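Side-chain contact in uncharacterized NTF2-like protein (Cytophaga hutchinsonii ATCC 33406, PDB 3F40), which is of unknown function but adopts an NTF2-like fold with a SnoaL-like domain, a cone-shaped scaffold that in many relatives encloses a ligand pocket or active site: residues T21-F24 against P25-K28. Sequence-based numbering, arbitrary orientation.
Sequences TENF and PAAK
Asn23 grips the first turn of helix 24-29 with two acceptors. Its OD1 takes the amide hydrogen of Ala26 at 3.2 Å from Ala26 N, making Asn23 the N-cap. The donor does not lie on a lone pair: it stands above the amide plane, 57° out of it, while the N-H points reasonably well at the oxygen (152°). With CG anti to the backbone N (chi1 -166°), the amide group swings forward over the helix start, where Ala26 CB packs 3.4 Å from Asn23 CG. The backbone oxygen serves the next amide along, Ala27 N to Asn23 O at 3.0 Å, and Lys28 N to Phe24 O, also 3.0 Å, repeats the i to i+4 pattern. Pro25 has no amide hydrogen, but at this position in the first turn no i to i-4 backbone bond is lost; its CD lies 3.7 Å from Phe24 CB. This tight joint links the first two helices of the NTF2-like fold: in the Schellman motif that ends helix 8-20, Asn23 N bonds to Ala18 O and Glu22 N, of the positive-phi C-prime residue, to Leu19 O. Asn23 thus donates to the old helix and accepts from the new one. Thr21 OG1 bonds back to His17 O, and Glu22 OE2 forms a salt bridge with Lys60. Phe24 lays one ring face over Glu22 C, offset toward the rim, and touches Met51 and Glu55 of helix 47-57, whereas Ala26 and Ala27 both touch Ala18.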
ATOM      1  N   THR A  21     -12.660 -12.818 -12.937  1.00 13.64           N
ATOM      2  CA  THR A  21     -13.459 -13.661 -13.823  1.00 14.44           C
ATOM      3  C   THR A  21     -14.758 -14.082 -13.157  1.00 14.90           C
ATOM      4  O   THR A  21     -15.473 -14.969 -13.621  1.00 14.44           O
ATOM      5  CB  THR A  21     -12.688 -14.882 -14.294  1.00 15.18           C
ATOM      6  OG1 THR A  21     -12.229 -15.658 -13.169  1.00 15.13           O
ATOM      7  CG2 THR A  21     -11.523 -14.435 -15.229  1.00 15.70           C
ATOM      8  N   GLU A  22     -15.095 -13.381 -12.090  1.00 14.13           N
ATOM      9  CA  GLU A  22     -16.338 -13.605 -11.360  1.00 14.86           C
ATOM     10  C   GLU A  22     -16.495 -15.096 -11.013  1.00 15.35           C
ATOM     11  O   GLU A  22     -17.594 -15.667 -11.107  1.00 17.10           O
ATOM     12  CB  GLU A  22     -17.562 -12.994 -12.105  1.00 14.31           C
ATOM     13  CG  GLU A  22     -17.426 -11.490 -12.287  1.00 15.12           C
ATOM     14  CD  GLU A  22     -18.750 -10.788 -12.715  1.00 11.69           C
ATOM     15  OE1 GLU A  22     -19.801 -11.490 -12.962  1.00 24.24           O
ATOM     16  OE2 GLU A  22     -18.690  -9.534 -12.831  1.00 16.31           O
ATOM     17  N   ASN A  23     -15.375 -15.742 -10.680  1.00 16.20           N
ATOM     18  CA  ASN A  23     -15.358 -17.107 -10.186  1.00 15.67           C
ATOM     19  C   ASN A  23     -15.251 -17.137  -8.671  1.00 16.25           C
ATOM     20  O   ASN A  23     -14.170 -17.318  -8.081  1.00 16.18           O
ATOM     21  CB  ASN A  23     -14.240 -17.919 -10.822  1.00 16.32           C
ATOM     22  CG  ASN A  23     -14.418 -19.435 -10.583  1.00 16.66           C
ATOM     23  OD1 ASN A  23     -15.125 -19.878  -9.676  1.00 21.81           O
ATOM     24  ND2 ASN A  23     -13.714 -20.244 -11.393  1.00 20.85           N
ATOM     25  N   PHE A  24     -16.382 -16.889  -8.038  1.00 15.69           N
ATOM     26  CA  PHE A  24     -16.396 -16.638  -6.593  1.00 15.95           C
ATOM     27  C   PHE A  24     -16.111 -17.903  -5.784  1.00 16.55           C
ATOM     28  O   PHE A  24     -15.408 -17.840  -4.788  1.00 16.15           O
ATOM     29  CB  PHE A  24     -17.671 -15.849  -6.172  1.00 14.84           C
ATOM     30  CG  PHE A  24     -17.769 -14.519  -6.879  1.00 15.36           C
ATOM     31  CD1 PHE A  24     -16.837 -13.519  -6.644  1.00 13.86           C
ATOM     32  CD2 PHE A  24     -18.737 -14.283  -7.839  1.00 14.76           C
ATOM     33  CE1 PHE A  24     -16.881 -12.354  -7.335  1.00 13.99           C
ATOM     34  CE2 PHE A  24     -18.768 -13.114  -8.501  1.00 15.63           C
ATOM     35  CZ  PHE A  24     -17.835 -12.148  -8.254  1.00 14.51           C
ATOM     36  N   PRO A  25     -16.585 -19.087  -6.231  1.00 17.85           N
ATOM     37  CA  PRO A  25     -16.182 -20.274  -5.501  1.00 18.11           C
ATOM     38  C   PRO A  25     -14.661 -20.563  -5.552  1.00 18.49           C
ATOM     39  O   PRO A  25     -14.080 -20.981  -4.537  1.00 18.45           O
ATOM     40  CB  PRO A  25     -16.998 -21.398  -6.193  1.00 19.71           C
ATOM     41  CG  PRO A  25     -18.197 -20.721  -6.645  1.00 20.04           C
ATOM     42  CD  PRO A  25     -17.698 -19.372  -7.154  1.00 18.53           C
ATOM     43  N   ALA A  26     -14.045 -20.260  -6.689  1.00 17.69           N
ATOM     44  CA  ALA A  26     -12.576 -20.439  -6.820  1.00 18.20           C
ATOM     45  C   ALA A  26     -11.865 -19.462  -5.885  1.00 17.10           C
ATOM     46  O   ALA A  26     -10.861 -19.799  -5.243  1.00 17.06           O
ATOM     47  CB  ALA A  26     -12.092 -20.233  -8.239  1.00 18.46           C
ATOM     48  N   ALA A  27     -12.355 -18.236  -5.857  1.00 15.66           N
ATOM     49  CA  ALA A  27     -11.712 -17.200  -5.029  1.00 14.40           C
ATOM     50  C   ALA A  27     -11.775 -17.650  -3.553  1.00 13.40           C
ATOM     51  O   ALA A  27     -10.793 -17.548  -2.773  1.00 14.20           O
ATOM     52  CB  ALA A  27     -12.356 -15.828  -5.287  1.00 13.95           C
ATOM     53  N   LYS A  28     -12.943 -18.134  -3.122  0.50 13.67           N
ATOM     54  CA  LYS A  28     -13.101 -18.492  -1.696  0.50 14.14           C
ATOM     55  C   LYS A  28     -12.135 -19.583  -1.291  0.50 15.26           C
ATOM     56  O   LYS A  28     -11.695 -19.654  -0.143  0.50 15.18           O
ATOM     57  CB  LYS A  28     -14.536 -18.916  -1.323  0.50 14.01           C
ATOM     58  CG  LYS A  28     -14.720 -19.192   0.178  0.50 14.05           C
ATOM     59  CD  LYS A  28     -16.168 -19.550   0.528  0.50 15.63           C
ATOM     60  CE  LYS A  28     -16.365 -19.687   2.032  0.50 16.58           C
ATOM     61  NZ  LYS A  28     -15.792 -20.941   2.574  0.50 21.79           N
TER